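Local coordinates for protein esterase YbfF (Escherichia coli, PDB 3BF7) that probably hydrolyses ester and thioester bonds, as an alpha/beta-hydrolase whose helical cap helps shape a crevice for the substrate, at residues A[114-118]-A[216-221]; A[140-146]-A[163-169]; A[197-201]-A[247-251]. The protein carries 1 engineered substitution. The contacts are given in a common frame with arbitrary orientation. Residue numbers count along the deposited sequence, not the author numbering.

Interactions 1 and 3 belong to the alpha/beta-hydrolase core and are largely buried, whereas interaction 2 lies in the helical region between strands 106-112 and 198-201 and is only partly buried. The two core contacts touch: F200, whose side chain points away from helix 241-253 in interaction 3, meets I114, L217 and F221 of interaction 1, so strand 198-201 is packed on both sides. Interaction 2 is about 36 and 35 Å, centre to centre, from interactions 1 and 3. Apolar contacts, with aromatic rings taking part, and one hydrogen bond to a proline carbonyl mark interactions 1 and 3; interaction 2 differs by its helix N-cap and exposed R142, bonded to a backbone carbonyl. Interactions 1 and 2 each hold a bridging water.

Interaction 1. Residues A[114-118]-A[216-221]; sequences IAPVD and DLLAQF
This is a buried loop-to-helix contact, in which 114-118, just beyond strand 106-112, packs against helix 214-220, from D216 to its C-terminal end at Q220 and F221 just beyond. The loop is extended except at P116, the centre of an inverse gamma turn (phi/psi -80/73°), and P116 and L217 approach to 5.8 Å between CA atoms. The proline ring fits against the helix: P116 CD is 3.9 Å from L217 CG, and P116 CG is 4.3 Å from CD2 of F221, at the edge of that ring. The loop after strand 106-112 thus meets the helix that follows strand 198-201; in alpha/beta hydrolases, loops at the C-terminal strand ends generally carry the active site. The P116 carbonyl is satisfied by Q220 (chi1 m, chi2 t), whose NE2 donates to P116 O at 2.9 Å and to D216 O at 2.9 Å, while its OE1 accepts from W188 and I191. Water 1 donates to P116 O (2.8 Å) and D216 OD1 (3.2 Å). Beside it, V117 CG1 rests 3.8 Å from D216 CB.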
loop_
_atom_site.group_PDB
_atom_site.type_symbol
_atom_site.label_atom_id
_atom_site.label_comp_id
_atom_site.label_asym_id
_atom_site.label_seq_id
_atom_site.Cartn_x
_atom_site.Cartn_y
_atom_site.Cartn_z
ATOM N N ILE A 114 6.229 0.251 -6.744
ATOM C CA ILE A 114 6.311 -1.177 -6.507
ATOM C C ILE A 114 6.271 -1.935 -7.834
ATOM O O ILE A 114 5.658 -1.486 -8.809
ATOM C CB ILE A 114 5.128 -1.631 -5.604
ATOM C CG1 ILE A 114 5.308 -3.084 -5.162
ATOM C CG2 ILE A 114 3.807 -1.453 -6.341
ATOM C CD1 ILE A 114 6.482 -3.293 -4.233
ATOM N N ALA A 115 6.946 -3.078 -7.867
ATOM C CA ALA A 115 6.965 -3.933 -9.047
ATOM C C ALA A 115 6.568 -5.336 -8.595
ATOM O O ALA A 115 6.797 -5.713 -7.442
ATOM C CB ALA A 115 8.355 -3.958 -9.668
ATOM N N PRO A 116 5.948 -6.123 -9.488
ATOM C CA PRO A 116 5.528 -7.487 -9.155
ATOM C C PRO A 116 6.725 -8.426 -9.240
ATOM O O PRO A 116 6.850 -9.232 -10.168
ATOM C CB PRO A 116 4.460 -7.780 -10.204
ATOM C CG PRO A 116 4.969 -7.040 -11.399
ATOM C CD PRO A 116 5.444 -5.723 -10.815
ATOM N N VAL A 117 7.607 -8.301 -8.252
ATOM C CA VAL A 117 8.822 -9.092 -8.192
ATOM C C VAL A 117 9.221 -9.397 -6.756
ATOM O O VAL A 117 8.817 -8.700 -5.824
ATOM C CB VAL A 117 10.016 -8.332 -8.831
ATOM C CG1 VAL A 117 9.724 -8.020 -10.290
ATOM C CG2 VAL A 117 10.299 -7.045 -8.046
ATOM N N ASP A 118 10.013 -10.452 -6.598
ATOM C CA ASP A 118 10.559 -10.827 -5.298
ATOM C C ASP A 118 11.873 -10.041 -5.267
ATOM O O ASP A 118 12.772 -10.300 -6.070
ATOM C CB ASP A 118 10.854 -12.327 -5.262
ATOM C CG ASP A 118 11.380 -12.794 -3.915
ATOM O OD1 ASP A 118 11.891 -11.963 -3.134
ATOM O OD2 ASP A 118 11.292 -14.012 -3.645
ATOM N N ASP A 216 9.884 -8.582 -15.967
ATOM C CA ASP A 216 8.888 -9.268 -15.152
ATOM C C ASP A 216 7.622 -8.436 -15.001
ATOM O O ASP A 216 6.517 -8.975 -14.973
ATOM C CB ASP A 216 9.452 -9.580 -13.765
ATOM C CG ASP A 216 10.411 -10.752 -13.770
ATOM O OD1 ASP A 216 10.970 -11.059 -12.697
ATOM O OD2 ASP A 216 10.605 -11.371 -14.837
ATOM N N LEU A 217 7.780 -7.122 -14.889
ATOM C CA LEU A 217 6.625 -6.252 -14.747
ATOM C C LEU A 217 5.733 -6.357 -15.986
ATOM O O LEU A 217 4.524 -6.545 -15.871
ATOM C CB LEU A 217 7.086 -4.806 -14.526
ATOM C CG LEU A 217 6.008 -3.796 -14.122
ATOM C CD1 LEU A 217 6.639 -2.637 -13.367
ATOM C CD2 LEU A 217 5.273 -3.312 -15.356
ATOM N N LEU A 218 6.335 -6.261 -17.169
ATOM C CA LEU A 218 5.574 -6.343 -18.413
ATOM C C LEU A 218 5.000 -7.729 -18.689
ATOM O O LEU A 218 3.970 -7.857 -19.349
ATOM C CB LEU A 218 6.445 -5.897 -19.590
ATOM C CG LEU A 218 6.870 -4.428 -19.548
ATOM C CD1 LEU A 218 7.829 -4.143 -20.692
ATOM C CD2 LEU A 218 5.648 -3.525 -19.636
ATOM N N ALA A 219 5.656 -8.770 -18.190
ATOM C CA ALA A 219 5.162 -10.124 -18.402
ATOM C C ALA A 219 3.840 -10.326 -17.666
ATOM O O ALA A 219 3.001 -11.123 -18.082
ATOM C CB ALA A 219 6.189 -11.140 -17.923
ATOM N N GLN A 220 3.657 -9.590 -16.573
ATOM C CA GLN A 220 2.444 -9.702 -15.773
ATOM C C GLN A 220 1.446 -8.583 -16.055
ATOM O O GLN A 220 0.242 -8.775 -15.906
ATOM C CB GLN A 220 2.829 -9.752 -14.294
ATOM C CG GLN A 220 3.669 -10.986 -13.984
ATOM C CD GLN A 220 4.352 -10.924 -12.637
ATOM O OE1 GLN A 220 3.878 -11.500 -11.655
ATOM N NE2 GLN A 220 5.470 -10.216 -12.580
ATOM N N PHE A 221 1.956 -7.426 -16.471
ATOM C CA PHE A 221 1.129 -6.271 -16.812
ATOM C C PHE A 221 1.596 -5.763 -18.167
ATOM O O PHE A 221 2.274 -4.739 -18.277
ATOM C CB PHE A 221 1.249 -5.203 -15.723
ATOM C CG PHE A 221 0.595 -5.613 -14.445
ATOM C CD1 PHE A 221 -0.779 -5.479 -14.287
ATOM C CD2 PHE A 221 1.322 -6.264 -13.454
ATOM C CE1 PHE A 221 -1.423 -5.996 -13.166
ATOM C CE2 PHE A 221 0.686 -6.786 -12.329
ATOM C CZ PHE A 221 -0.688 -6.653 -12.189
HETATM O O HOH W 1 8.449 -11.455 -10.849
#

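Interaction 2. Residues A[140-146]-A[163-169]; sequences QTRQQAA and LKSFVDG
F166 (chi1 t) presents one ring face to A145, whose CB lies 4.1 Å from the ring centroid and 27° off its normal, a CH-pi contact; W171 and V134 also border this ring. Next to it L163 (chi1 m, chi2 t) reaches the same helix, its CD2 3.6 Å from A145 CB and its CD1 3.6 Å from A146 CB. Segment 140-146 starts helix 142-149 with a capping box: Q144 N donates to T141 OG1 (3.2 Å), and Q144 OE1 accepts from T141 N (3.0 Å). Opposite, L163-F166 forms a type I beta turn leading into the short strand 166-167, probably part of the helical cap, in the helical insertion between strands 106-112 and 198-201. CA atoms of Q140 and G169 come to 4.3 Å, and water 2 links Q140 O (3.0 Å) to G169 N (2.9 Å). The R142 side chain, nearly extended beyond chi1 m, crosses the turn and donates from NE to F166 O at 3.0 Å. Apolar groups, the F166 ring among them, thus fill the buried side, while a guanidinium and a water satisfy backbone polar atoms at the exposed margin.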
loop_
_atom_site.group_PDB
_atom_site.type_symbol
_atom_site.label_atom_id
_atom_site.label_comp_id
_atom_site.label_asym_id
_atom_site.label_seq_id
_atom_site.Cartn_x
_atom_site.Cartn_y
_atom_site.Cartn_z
ATOM N N GLN A 140 5.908 5.711 26.200
ATOM C CA GLN A 140 4.450 5.679 26.147
ATOM C C GLN A 140 3.904 6.621 25.076
ATOM O O GLN A 140 2.898 6.322 24.435
ATOM C CB GLN A 140 3.866 6.067 27.509
ATOM C CG GLN A 140 4.158 5.077 28.628
ATOM C CD GLN A 140 3.383 3.779 28.487
ATOM O OE1 GLN A 140 3.548 2.855 29.284
ATOM N NE2 GLN A 140 2.524 3.705 27.475
ATOM N N THR A 141 4.569 7.756 24.890
ATOM C CA THR A 141 4.141 8.739 23.900
ATOM C C THR A 141 4.969 8.643 22.627
ATOM O O THR A 141 6.036 8.026 22.612
ATOM C CB THR A 141 4.269 10.173 24.441
ATOM O OG1 THR A 141 5.654 10.487 24.635
ATOM C CG2 THR A 141 3.533 10.309 25.765
ATOM N N ARG A 142 4.475 9.262 21.560
ATOM C CA ARG A 142 5.178 9.246 20.285
ATOM C C ARG A 142 6.486 10.022 20.382
ATOM O O ARG A 142 7.469 9.683 19.722
ATOM C CB ARG A 142 4.289 9.831 19.185
ATOM C CG ARG A 142 3.075 8.967 18.871
ATOM C CD ARG A 142 2.235 9.533 17.741
ATOM N NE ARG A 142 1.167 8.612 17.361
ATOM C CZ ARG A 142 0.277 8.845 16.403
ATOM N NH1 ARG A 142 0.320 9.977 15.714
ATOM N NH2 ARG A 142 -0.662 7.946 16.135
ATOM N N GLN A 143 6.499 11.061 21.210
ATOM C CA GLN A 143 7.700 11.869 21.389
ATOM C C GLN A 143 8.801 11.019 22.013
ATOM O O GLN A 143 9.954 11.065 21.584
ATOM C CB GLN A 143 7.399 13.073 22.283
ATOM C CG GLN A 143 8.587 13.994 22.505
ATOM C CD GLN A 143 8.224 15.222 23.316
ATOM O OE1 GLN A 143 7.754 15.117 24.447
ATOM N NE2 GLN A 143 8.439 16.397 22.737
ATOM N N GLN A 144 8.439 10.239 23.026
ATOM C CA GLN A 144 9.398 9.372 23.701
ATOM C C GLN A 144 9.868 8.280 22.743
ATOM O O GLN A 144 11.050 7.939 22.706
ATOM C CB GLN A 144 8.759 8.731 24.935
ATOM C CG GLN A 144 8.245 9.733 25.958
ATOM C CD GLN A 144 7.600 9.062 27.156
ATOM O OE1 GLN A 144 6.702 8.232 27.008
ATOM N NE2 GLN A 144 8.051 9.423 28.351
ATOM N N ALA A 145 8.934 7.737 21.970
ATOM C CA ALA A 145 9.252 6.687 21.012
ATOM C C ALA A 145 10.187 7.215 19.930
ATOM O O ALA A 145 11.141 6.542 19.538
ATOM C CB ALA A 145 7.971 6.150 20.383
ATOM N N ALA A 146 9.912 8.425 19.455
ATOM C CA ALA A 146 10.729 9.036 18.414
ATOM C C ALA A 146 12.190 9.156 18.844
ATOM O O ALA A 146 13.098 8.899 18.056
ATOM C CB ALA A 146 10.176 10.409 18.055
ATOM N N LEU A 163 5.442 6.006 13.463
ATOM C CA LEU A 163 4.783 6.457 14.681
ATOM C C LEU A 163 3.279 6.669 14.543
ATOM O O LEU A 163 2.569 6.739 15.549
ATOM C CB LEU A 163 5.462 7.725 15.205
ATOM C CG LEU A 163 6.857 7.477 15.790
ATOM C CD1 LEU A 163 7.506 8.802 16.163
ATOM C CD2 LEU A 163 6.747 6.574 17.014
ATOM N N LYS A 164 2.784 6.769 13.313
ATOM C CA LYS A 164 1.350 6.922 13.111
ATOM C C LYS A 164 0.673 5.673 13.673
ATOM O O LYS A 164 -0.503 5.702 14.036
ATOM C CB LYS A 164 1.021 7.058 11.624
ATOM C CG LYS A 164 1.516 8.343 10.979
ATOM C CD LYS A 164 0.803 9.559 11.541
ATOM C CE LYS A 164 1.194 10.820 10.786
ATOM N NZ LYS A 164 0.398 11.995 11.235
ATOM N N SER A 165 1.431 4.579 13.744
ATOM C CA SER A 165 0.916 3.316 14.257
ATOM C C SER A 165 1.285 3.056 15.716
ATOM O O SER A 165 1.092 1.951 16.219
ATOM C CB SER A 165 1.406 2.157 13.385
ATOM O OG SER A 165 0.758 2.160 12.126
ATOM N N PHE A 166 1.825 4.066 16.394
ATOM C CA PHE A 166 2.180 3.916 17.800
ATOM C C PHE A 166 1.085 4.620 18.594
ATOM O O PHE A 166 1.001 5.846 18.595
ATOM C CB PHE A 166 3.540 4.558 18.094
ATOM C CG PHE A 166 4.082 4.224 19.457
ATOM C CD1 PHE A 166 4.419 2.914 19.781
ATOM C CD2 PHE A 166 4.241 5.213 20.421
ATOM C CE1 PHE A 166 4.905 2.590 21.045
ATOM C CE2 PHE A 166 4.728 4.900 21.692
ATOM C CZ PHE A 166 5.060 3.586 22.003
ATOM N N VAL A 167 0.236 3.837 19.251
ATOM C CA VAL A 167 -0.873 4.387 20.027
ATOM C C VAL A 167 -0.995 3.684 21.375
ATOM O O VAL A 167 -0.846 2.466 21.465
ATOM C CB VAL A 167 -2.211 4.231 19.264
ATOM C CG1 VAL A 167 -3.322 4.963 20.000
ATOM C CG2 VAL A 167 -2.067 4.759 17.848
ATOM N N ASP A 168 -1.272 4.459 22.420
ATOM C CA ASP A 168 -1.409 3.921 23.768
ATOM C C ASP A 168 -0.201 3.069 24.144
ATOM O O ASP A 168 -0.328 2.060 24.839
ATOM C CB ASP A 168 -2.689 3.091 23.882
ATOM C CG ASP A 168 -3.934 3.902 23.583
ATOM O OD1 ASP A 168 -4.133 4.944 24.239
ATOM O OD2 ASP A 168 -4.713 3.498 22.694
ATOM N N GLY A 169 0.972 3.483 23.671
ATOM C CA GLY A 169 2.199 2.764 23.965
ATOM C C GLY A 169 2.311 1.392 23.328
ATOM O O GLY A 169 3.063 0.544 23.802
HETATM O O HOH W 2 1.041 5.894 22.117
#

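Interaction 3. Residues A[197-201]-A[247-251]; sequences PALFI and AIRRY
In the alpha/beta-hydrolase fold the last helix packs on the central sheet, and here helix 241-253 packs alongside strand 198-201, which sits in the sheet between strands 106-112 and 224-226. The short axes run almost antiparallel (169°) and come within 9.6 Å, so that the start of 197-201 faces the end of 247-251; L199 pairs with Y251 at 7.0 Å between CA atoms and I201 with A247 at 7.8 Å. P197, leading into the strand, offers its carbonyl to the tyrosine: Y251 OH donates to P197 O at 2.7 Å, and P197 CB lies 4.1 Å from Y251 CE1. The same hydroxyl is hydrogen-bonded to the backbone N of L109 on the adjoining strand, and K108 makes a cation-pi contact with the ring. A198 turns its side chain away, as beta alternation requires, though its CA passes 3.7 Å from Y251 OH. L199 (chi1 t, chi2 p) points at the helix and is central to the contact. Its CB stands over the Y251 ring, 3.8 Å from the centroid and 13° off the normal, a CH-pi contact with Y251 at chi1 t; L199 CD2 reaches on, 3.7 Å from Y251 CB and 3.5 Å from A247 O. F200 faces the other side of the sheet, toward interaction 1. I201 (chi1 m, chi2 t) again points to the helix, its CD1 4.1 Å from A247 CB and 3.8 Å from I248 CG1.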
loop_
_atom_site.group_PDB
_atom_site.type_symbol
_atom_site.label_atom_id
_atom_site.label_comp_id
_atom_site.label_asym_id
_atom_site.label_seq_id
_atom_site.Cartn_x
_atom_site.Cartn_y
_atom_site.Cartn_z
ATOM N N PRO A 197 -5.068 -1.842 -19.176
ATOM C CA PRO A 197 -4.156 -0.750 -18.823
ATOM C C PRO A 197 -3.986 -0.669 -17.309
ATOM O O PRO A 197 -4.968 -0.712 -16.569
ATOM C CB PRO A 197 -4.860 0.484 -19.383
ATOM C CG PRO A 197 -5.641 -0.061 -20.542
ATOM C CD PRO A 197 -6.193 -1.349 -19.987
ATOM N N ALA A 198 -2.741 -0.565 -16.860
ATOM C CA ALA A 198 -2.429 -0.471 -15.437
ATOM C C ALA A 198 -1.412 0.641 -15.251
ATOM O O ALA A 198 -0.461 0.738 -16.020
ATOM C CB ALA A 198 -1.857 -1.791 -14.939
ATOM N N LEU A 199 -1.603 1.471 -14.231
ATOM C CA LEU A 199 -0.688 2.576 -13.980
ATOM C C LEU A 199 0.294 2.285 -12.857
ATOM O O LEU A 199 -0.102 1.879 -11.763
ATOM C CB LEU A 199 -1.467 3.852 -13.632
ATOM C CG LEU A 199 -0.616 5.087 -13.303
ATOM C CD1 LEU A 199 0.140 5.537 -14.546
ATOM C CD2 LEU A 199 -1.508 6.210 -12.783
ATOM N N PHE A 200 1.574 2.483 -13.147
ATOM C CA PHE A 200 2.636 2.317 -12.165
ATOM C C PHE A 200 3.226 3.703 -11.949
ATOM O O PHE A 200 3.517 4.415 -12.913
ATOM C CB PHE A 200 3.708 1.355 -12.670
ATOM C CG PHE A 200 3.256 -0.069 -12.690
ATOM C CD1 PHE A 200 2.368 -0.514 -13.663
ATOM C CD2 PHE A 200 3.644 -0.945 -11.682
ATOM C CE1 PHE A 200 1.864 -1.813 -13.629
ATOM C CE2 PHE A 200 3.145 -2.246 -11.638
ATOM C CZ PHE A 200 2.254 -2.678 -12.613
ATOM N N ILE A 201 3.383 4.088 -10.688
ATOM C CA ILE A 201 3.927 5.398 -10.347
ATOM C C ILE A 201 5.174 5.242 -9.485
ATOM O O ILE A 201 5.094 5.188 -8.252
ATOM C CB ILE A 201 2.888 6.256 -9.582
ATOM C CG1 ILE A 201 1.601 6.374 -10.402
ATOM C CG2 ILE A 201 3.457 7.647 -9.309
ATOM C CD1 ILE A 201 0.478 7.109 -9.693
ATOM N N ALA A 247 -1.119 12.152 -12.177
ATOM C CA ALA A 247 -0.908 10.911 -12.916
ATOM C C ALA A 247 -2.122 9.998 -12.779
ATOM O O ALA A 247 -2.583 9.406 -13.754
ATOM C CB ALA A 247 0.346 10.206 -12.405
ATOM N N ILE A 248 -2.642 9.885 -11.562
ATOM C CA ILE A 248 -3.805 9.043 -11.321
ATOM C C ILE A 248 -5.008 9.508 -12.133
ATOM O O ILE A 248 -5.638 8.712 -12.826
ATOM C CB ILE A 248 -4.175 9.024 -9.813
ATOM C CG1 ILE A 248 -3.113 8.242 -9.032
ATOM C CG2 ILE A 248 -5.557 8.406 -9.610
ATOM C CD1 ILE A 248 -3.291 8.295 -7.528
ATOM N N ARG A 249 -5.323 10.797 -12.069
ATOM C CA ARG A 249 -6.475 11.301 -12.800
ATOM C C ARG A 249 -6.325 11.226 -14.316
ATOM O O ARG A 249 -7.307 11.008 -15.021
ATOM C CB ARG A 249 -6.820 12.716 -12.332
ATOM C CG ARG A 249 -7.493 12.707 -10.958
ATOM C CD ARG A 249 -7.990 14.076 -10.547
ATOM N NE ARG A 249 -8.757 14.046 -9.301
ATOM C CZ ARG A 249 -9.976 13.528 -9.172
ATOM N NH1 ARG A 249 -10.588 12.979 -10.212
ATOM N NH2 ARG A 249 -10.597 13.582 -8.000
ATOM N N ARG A 250 -5.111 11.395 -14.825
ATOM C CA ARG A 250 -4.904 11.291 -16.265
ATOM C C ARG A 250 -5.289 9.869 -16.688
ATOM O O ARG A 250 -5.953 9.660 -17.703
ATOM C CB ARG A 250 -3.439 11.558 -16.617
ATOM C CG ARG A 250 -3.117 11.314 -18.082
ATOM C CD ARG A 250 -1.640 11.495 -18.368
ATOM N NE ARG A 250 -1.269 10.944 -19.669
ATOM C CZ ARG A 250 -0.022 10.857 -20.120
ATOM N NH1 ARG A 250 0.988 11.287 -19.375
ATOM N NH2 ARG A 250 0.218 10.332 -21.314
ATOM N N TYR A 251 -4.869 8.894 -15.887
ATOM C CA TYR A 251 -5.152 7.487 -16.144
ATOM C C TYR A 251 -6.644 7.176 -15.985
ATOM O O TYR A 251 -7.233 6.505 -16.833
ATOM C CB TYR A 251 -4.311 6.632 -15.188
ATOM C CG TYR A 251 -4.691 5.171 -15.090
ATOM C CD1 TYR A 251 -4.574 4.314 -16.185
ATOM C CD2 TYR A 251 -5.136 4.637 -13.884
ATOM C CE1 TYR A 251 -4.892 2.954 -16.073
ATOM C CE2 TYR A 251 -5.452 3.290 -13.761
ATOM C CZ TYR A 251 -5.332 2.453 -14.854
ATOM O OH TYR A 251 -5.658 1.125 -14.714
#